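Local coordinates for protein 5-carboxymethyl-2-hydroxymuconate semialdehyde dehydrogenase (Thermus thermophilus, PDB 2D4E) that probably oxidises 5-carboxymethyl-2-hydroxymuconate semialdehyde to the corresponding acid with NAD as the cofactor, as an aldehyde dehydrogenase, at residues S308-V322 with L415-K429. Sequence-based numbering, arbitrary orientation.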
loop_
_atom_site.group_PDB
_atom_site.type_symbol
_atom_site.label_atom_id
_atom_site.label_comp_id
_atom_site.label_asym_id
_atom_site.label_seq_id
_atom_site.Cartn_x
_atom_site.Cartn_y
_atom_site.Cartn_z
ATOM N N SER C 308 -18.528 -19.528 19.104
ATOM C CA SER C 308 -17.742 -19.458 20.335
ATOM C C SER C 308 -18.160 -20.648 21.203
ATOM O O SER C 308 -18.943 -20.506 22.145
ATOM C CB SER C 308 -18.005 -18.128 21.066
ATOM O OG SER C 308 -19.391 -17.846 21.152
ATOM N N SER C 309 -17.637 -21.821 20.861
ATOM C CA SER C 309 -17.952 -23.060 21.559
ATOM C C SER C 309 -17.312 -23.183 22.942
ATOM O O SER C 309 -17.654 -24.076 23.719
ATOM C CB SER C 309 -17.563 -24.251 20.681
ATOM O OG SER C 309 -16.269 -24.069 20.138
ATOM N N ARG C 310 -16.372 -22.297 23.243
ATOM C CA ARG C 310 -15.740 -22.291 24.551
ATOM C C ARG C 310 -16.004 -20.926 25.169
ATOM O O ARG C 310 -15.726 -19.895 24.561
ATOM C CB ARG C 310 -14.231 -22.531 24.454
ATOM C CG ARG C 310 -13.820 -23.975 24.256
ATOM C CD ARG C 310 -12.299 -24.078 24.307
ATOM N NE ARG C 310 -11.661 -23.260 23.272
ATOM C CZ ARG C 310 -10.478 -22.665 23.406
ATOM N NH1 ARG C 310 -9.788 -22.784 24.537
ATOM N NH2 ARG C 310 -9.978 -21.953 22.405
ATOM N N LEU C 311 -16.574 -20.930 26.367
ATOM C CA LEU C 311 -16.883 -19.700 27.078
ATOM C C LEU C 311 -15.998 -19.592 28.317
ATOM O O LEU C 311 -16.174 -20.337 29.278
ATOM C CB LEU C 311 -18.357 -19.694 27.497
ATOM C CG LEU C 311 -18.784 -18.546 28.415
ATOM C CD1 LEU C 311 -18.502 -17.215 27.723
ATOM C CD2 LEU C 311 -20.262 -18.678 28.765
ATOM N N LEU C 312 -15.042 -18.671 28.287
ATOM C CA LEU C 312 -14.135 -18.465 29.412
ATOM C C LEU C 312 -14.647 -17.286 30.221
ATOM O O LEU C 312 -14.710 -16.166 29.721
ATOM C CB LEU C 312 -12.718 -18.192 28.903
ATOM C CG LEU C 312 -11.997 -19.438 28.375
ATOM C CD1 LEU C 312 -10.849 -19.054 27.436
ATOM C CD2 LEU C 312 -11.480 -20.234 29.561
ATOM N N VAL C 313 -15.013 -17.541 31.473
ATOM C CA VAL C 313 -15.551 -16.499 32.331
ATOM C C VAL C 313 -14.724 -16.320 33.596
ATOM O O VAL C 313 -14.375 -17.292 34.264
ATOM C CB VAL C 313 -17.009 -16.824 32.721
ATOM C CG1 VAL C 313 -17.610 -15.675 33.518
ATOM C CG2 VAL C 313 -17.829 -17.107 31.465
ATOM N N GLU C 314 -14.404 -15.071 33.917
ATOM C CA GLU C 314 -13.617 -14.769 35.108
ATOM C C GLU C 314 -14.355 -15.361 36.312
ATOM O O GLU C 314 -15.571 -15.210 36.442
ATOM C CB GLU C 314 -13.455 -13.258 35.260
ATOM C CG GLU C 314 -12.385 -12.839 36.255
ATOM C CD GLU C 314 -12.083 -11.348 36.193
ATOM O OE1 GLU C 314 -12.684 -10.639 35.349
ATOM O OE2 GLU C 314 -11.236 -10.887 36.989
ATOM N N GLU C 315 -13.606 -16.037 37.179
ATOM C CA GLU C 315 -14.159 -16.704 38.353
ATOM C C GLU C 315 -15.168 -15.946 39.203
ATOM O O GLU C 315 -16.229 -16.485 39.524
ATOM C CB GLU C 315 -13.023 -17.198 39.255
ATOM C CG GLU C 315 -12.180 -18.295 38.623
ATOM C CD GLU C 315 -11.085 -18.807 39.542
ATOM O OE1 GLU C 315 -10.324 -19.702 39.111
ATOM O OE2 GLU C 315 -10.984 -18.319 40.690
ATOM N N LYS C 316 -14.850 -14.704 39.563
ATOM C CA LYS C 316 -15.731 -13.913 40.421
ATOM C C LYS C 316 -17.145 -13.702 39.891
ATOM O O LYS C 316 -18.022 -13.275 40.639
ATOM C CB LYS C 316 -15.095 -12.552 40.736
ATOM C CG LYS C 316 -14.979 -11.612 39.540
ATOM C CD LYS C 316 -14.404 -10.250 39.931
ATOM C CE LYS C 316 -12.936 -10.344 40.320
ATOM N NZ LYS C 316 -12.340 -9.001 40.595
ATOM N N ILE C 317 -17.377 -13.990 38.613
ATOM C CA ILE C 317 -18.715 -13.824 38.044
ATOM C C ILE C 317 -19.182 -15.078 37.328
ATOM O O ILE C 317 -20.251 -15.090 36.717
ATOM C CB ILE C 317 -18.775 -12.677 37.022
ATOM C CG1 ILE C 317 -17.766 -12.932 35.894
ATOM C CG2 ILE C 317 -18.539 -11.350 37.719
ATOM C CD1 ILE C 317 -18.048 -12.152 34.623
ATOM N N PHE C 318 -18.383 -16.135 37.410
ATOM C CA PHE C 318 -18.707 -17.385 36.738
ATOM C C PHE C 318 -20.103 -17.923 37.057
ATOM O O PHE C 318 -20.908 -18.160 36.154
ATOM C CB PHE C 318 -17.644 -18.441 37.071
ATOM C CG PHE C 318 -17.723 -19.665 36.213
ATOM C CD1 PHE C 318 -18.597 -20.701 36.530
ATOM C CD2 PHE C 318 -16.945 -19.769 35.064
ATOM C CE1 PHE C 318 -18.697 -21.827 35.712
ATOM C CE2 PHE C 318 -17.033 -20.889 34.235
ATOM C CZ PHE C 318 -17.910 -21.921 34.557
ATOM N N GLU C 319 -20.389 -18.104 38.343
ATOM C CA GLU C 319 -21.683 -18.628 38.773
ATOM C C GLU C 319 -22.874 -17.839 38.240
ATOM O O GLU C 319 -23.804 -18.410 37.663
ATOM C CB GLU C 319 -21.746 -18.677 40.302
ATOM C CG GLU C 319 -21.951 -20.076 40.842
ATOM C CD GLU C 319 -20.916 -21.055 40.311
ATOM O OE1 GLU C 319 -19.738 -20.965 40.719
ATOM O OE2 GLU C 319 -21.275 -21.910 39.474
ATOM N N ASP C 320 -22.848 -16.527 38.430
ATOM C CA ASP C 320 -23.952 -15.694 37.982
ATOM C C ASP C 320 -24.088 -15.605 36.464
ATOM O O ASP C 320 -25.174 -15.802 35.925
ATOM C CB ASP C 320 -23.815 -14.281 38.548
ATOM C CG ASP C 320 -25.035 -13.426 38.259
ATOM O OD1 ASP C 320 -26.047 -13.569 38.982
ATOM O OD2 ASP C 320 -24.994 -12.626 37.298
ATOM N N PHE C 321 -22.989 -15.300 35.778
ATOM C CA PHE C 321 -23.026 -15.153 34.326
ATOM C C PHE C 321 -23.390 -16.452 33.623
ATOM O O PHE C 321 -24.283 -16.477 32.775
ATOM C CB PHE C 321 -21.677 -14.652 33.794
ATOM C CG PHE C 321 -21.708 -14.277 32.335
ATOM C CD1 PHE C 321 -22.268 -13.067 31.926
ATOM C CD2 PHE C 321 -21.212 -15.152 31.368
ATOM C CE1 PHE C 321 -22.337 -12.734 30.569
ATOM C CE2 PHE C 321 -21.276 -14.832 30.011
ATOM C CZ PHE C 321 -21.840 -13.620 29.608
ATOM N N VAL C 322 -22.695 -17.530 33.972
ATOM C CA VAL C 322 -22.969 -18.819 33.357
ATOM C C VAL C 322 -24.398 -19.244 33.660
ATOM O O VAL C 322 -25.066 -19.851 32.822
ATOM C CB VAL C 322 -21.982 -19.886 33.853
ATOM C CG1 VAL C 322 -22.372 -21.266 33.307
ATOM C CG2 VAL C 322 -20.577 -19.517 33.395
ATOM N N LEU C 415 -22.142 -25.870 24.136
ATOM C CA LEU C 415 -21.197 -24.928 24.723
ATOM C C LEU C 415 -20.534 -25.488 25.972
ATOM O O LEU C 415 -21.153 -26.234 26.733
ATOM C CB LEU C 415 -21.914 -23.629 25.095
ATOM C CG LEU C 415 -21.079 -22.532 25.769
ATOM C CD1 LEU C 415 -20.126 -21.916 24.746
ATOM C CD2 LEU C 415 -21.998 -21.455 26.338
ATOM N N VAL C 416 -19.269 -25.133 26.169
ATOM C CA VAL C 416 -18.542 -25.554 27.357
ATOM C C VAL C 416 -17.991 -24.298 28.030
ATOM O O VAL C 416 -17.229 -23.547 27.430
ATOM C CB VAL C 416 -17.386 -26.545 27.024
ATOM C CG1 VAL C 416 -16.373 -25.900 26.090
ATOM C CG2 VAL C 416 -16.708 -26.985 28.311
ATOM N N ALA C 417 -18.426 -24.063 29.264
ATOM C CA ALA C 417 -18.006 -22.907 30.054
ATOM C C ALA C 417 -16.807 -23.287 30.929
ATOM O O ALA C 417 -16.831 -24.304 31.623
ATOM C CB ALA C 417 -19.162 -22.432 30.926
ATOM N N ILE C 418 -15.771 -22.454 30.901
ATOM C CA ILE C 418 -14.542 -22.706 31.647
ATOM C C ILE C 418 -14.119 -21.449 32.399
ATOM O O ILE C 418 -14.062 -20.367 31.822
ATOM C CB ILE C 418 -13.414 -23.102 30.677
ATOM C CG1 ILE C 418 -13.893 -24.242 29.779
ATOM C CG2 ILE C 418 -12.170 -23.518 31.448
ATOM C CD1 ILE C 418 -13.064 -24.430 28.524
ATOM N N PRO C 419 -13.810 -21.580 33.699
ATOM C CA PRO C 419 -13.394 -20.434 34.515
ATOM C C PRO C 419 -11.925 -20.055 34.376
ATOM O O PRO C 419 -11.095 -20.871 33.974
ATOM C CB PRO C 419 -13.710 -20.898 35.933
ATOM C CG PRO C 419 -13.358 -22.356 35.867
ATOM C CD PRO C 419 -13.996 -22.777 34.543
ATOM N N PHE C 420 -11.614 -18.802 34.690
ATOM C CA PHE C 420 -10.229 -18.346 34.680
ATOM C C PHE C 420 -10.104 -17.353 35.827
ATOM O O PHE C 420 -11.057 -16.631 36.138
ATOM C CB PHE C 420 -9.823 -17.746 33.317
ATOM C CG PHE C 420 -10.525 -16.465 32.951
ATOM C CD1 PHE C 420 -10.152 -15.253 33.532
ATOM C CD2 PHE C 420 -11.516 -16.462 31.973
ATOM C CE1 PHE C 420 -10.749 -14.056 33.142
ATOM C CE2 PHE C 420 -12.120 -15.276 31.573
ATOM C CZ PHE C 420 -11.735 -14.064 32.158
ATOM N N LYS C 421 -8.949 -17.348 36.486
ATOM C CA LYS C 421 -8.750 -16.464 37.628
ATOM C C LYS C 421 -8.196 -15.090 37.274
ATOM O O LYS C 421 -8.376 -14.142 38.031
ATOM C CB LYS C 421 -7.840 -17.136 38.666
ATOM C CG LYS C 421 -6.372 -17.185 38.284
ATOM C CD LYS C 421 -5.552 -17.886 39.358
ATOM C CE LYS C 421 -4.064 -17.593 39.208
ATOM N NZ LYS C 421 -3.542 -18.006 37.880
ATOM N N ASP C 422 -7.525 -14.978 36.131
ATOM C CA ASP C 422 -6.966 -13.696 35.720
ATOM C C ASP C 422 -6.663 -13.641 34.226
ATOM O O ASP C 422 -6.763 -14.649 33.524
ATOM C CB ASP C 422 -5.702 -13.391 36.538
ATOM C CG ASP C 422 -4.623 -14.443 36.371
ATOM O OD1 ASP C 422 -3.716 -14.494 37.229
ATOM O OD2 ASP C 422 -4.667 -15.212 35.387
ATOM N N GLU C 423 -6.294 -12.457 33.749
ATOM C CA GLU C 423 -5.999 -12.245 32.335
ATOM C C GLU C 423 -5.018 -13.268 31.775
ATOM O O GLU C 423 -5.273 -13.880 30.736
ATOM C CB GLU C 423 -5.459 -10.828 32.118
ATOM C CG GLU C 423 -5.124 -10.510 30.668
ATOM C CD GLU C 423 -4.652 -9.076 30.464
ATOM O OE1 GLU C 423 -4.006 -8.816 29.425
ATOM O OE2 GLU C 423 -4.932 -8.214 31.328
ATOM N N GLU C 424 -3.898 -13.448 32.466
ATOM C CA GLU C 424 -2.868 -14.402 32.054
ATOM C C GLU C 424 -3.440 -15.807 31.818
ATOM O O GLU C 424 -3.133 -16.452 30.814
ATOM C CB GLU C 424 -1.763 -14.437 33.125
ATOM C CG GLU C 424 -0.861 -15.662 33.120
ATOM C CD GLU C 424 0.172 -15.629 34.251
ATOM O OE1 GLU C 424 -0.201 -15.292 35.399
ATOM O OE2 GLU C 424 1.354 -15.948 33.995
ATOM N N GLU C 425 -4.276 -16.274 32.741
ATOM C CA GLU C 425 -4.875 -17.598 32.617
ATOM C C GLU C 425 -5.955 -17.621 31.528
ATOM O O GLU C 425 -6.117 -18.621 30.832
ATOM C CB GLU C 425 -5.458 -18.040 33.966
ATOM C CG GLU C 425 -6.144 -19.400 33.951
ATOM C CD GLU C 425 -6.496 -19.884 35.349
ATOM O OE1 GLU C 425 -5.593 -20.393 36.046
ATOM O OE2 GLU C 425 -7.669 -19.745 35.756
ATOM N N ALA C 426 -6.686 -16.524 31.375
ATOM C CA ALA C 426 -7.714 -16.463 30.339
ATOM C C ALA C 426 -7.049 -16.625 28.967
ATOM O O ALA C 426 -7.550 -17.348 28.104
ATOM C CB ALA C 426 -8.456 -15.134 30.406
ATOM N N LEU C 427 -5.909 -15.960 28.788
ATOM C CA LEU C 427 -5.161 -16.015 27.533
ATOM C C LEU C 427 -4.554 -17.389 27.278
ATOM O O LEU C 427 -4.624 -17.913 26.161
ATOM C CB LEU C 427 -4.046 -14.966 27.536
ATOM C CG LEU C 427 -3.118 -14.939 26.314
ATOM C CD1 LEU C 427 -3.932 -14.625 25.058
ATOM C CD2 LEU C 427 -2.022 -13.895 26.521
ATOM N N ARG C 428 -3.945 -17.964 28.312
ATOM C CA ARG C 428 -3.324 -19.280 28.204
ATOM C C ARG C 428 -4.336 -20.329 27.745
ATOM O O ARG C 428 -4.075 -21.088 26.812
ATOM C CB ARG C 428 -2.729 -19.696 29.557
ATOM C CG ARG C 428 -2.211 -21.129 29.604
ATOM C CD ARG C 428 -1.541 -21.445 30.943
ATOM N NE ARG C 428 -2.473 -21.391 32.075
ATOM C CZ ARG C 428 -3.426 -22.289 32.312
ATOM N NH1 ARG C 428 -3.585 -23.331 31.504
ATOM N NH2 ARG C 428 -4.218 -22.149 33.363
ATOM N N LYS C 429 -5.485 -20.371 28.412
ATOM C CA LYS C 429 -6.532 -21.331 28.071
ATOM C C LYS C 429 -7.134 -21.033 26.699
ATOM O O LYS C 429 -7.454 -21.952 25.943
ATOM C CB LYS C 429 -7.639 -21.318 29.132
ATOM C CG LYS C 429 -7.215 -21.877 30.480
ATOM C CD LYS C 429 -8.349 -21.845 31.503
ATOM C CE LYS C 429 -7.899 -22.511 32.804
ATOM N NZ LYS C 429 -8.909 -22.451 33.898
HETATM O O HOH W 1 -9.945 -12.430 38.666
HETATM O O HOH W 2 -9.519 -21.207 37.238
#
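Phe-420 lays its ring across the backbone of strand 310-314, with Glu-314 N over one face, 3.3 Å from Phe-420 CE2, and Ala-426 CB over the centre of the other. CG stands between the backbone N and the carbonyl carbon (chi1 66°), which turns the ring back over the neighbouring strand, where Phe-420 CD2 meets Leu-312 CB at 3.7 Å. With an alanine in place of Phe-420, a gap would probably open between strand 310-314 and helix 423-429, and Glu-314 N and Ala-426 CB would lose the ring lying between them. On the same face Leu-312 and Ile-418 run side by side, Leu-312 CD2 lying 3.6 Å from Ile-418 CB. Farther along, Arg-310 bends at chi3 and sends NH1 to Lys-429 O (2.8 Å), the acceptor lying in the guanidinium plane; Asn-401 OD1 also binds this nitrogen. On the other face, Phe-318 crosses Pro-419 obliquely, Phe-318 CD2 3.5 Å from Pro-419 CB, while Val-322 CG2 sits over the centre of the Phe-318 ring and Phe-318 CZ reaches Ala-417 CB. The backbones pair as parallel strands, from the Val-416 N to Ser-309 O bond at one end to the Glu-315 N to Phe-420 O bond (2.8 Å) at the other. Near the helix starts, one water bridges the carboxylates of Glu-315 and Glu-425, probably easing their repulsion. Neighbouring parallel strands, each leading into a helix, with the two helices covering opposite faces, are typical of the alpha/beta catalytic domain of aldehyde dehydrogenases.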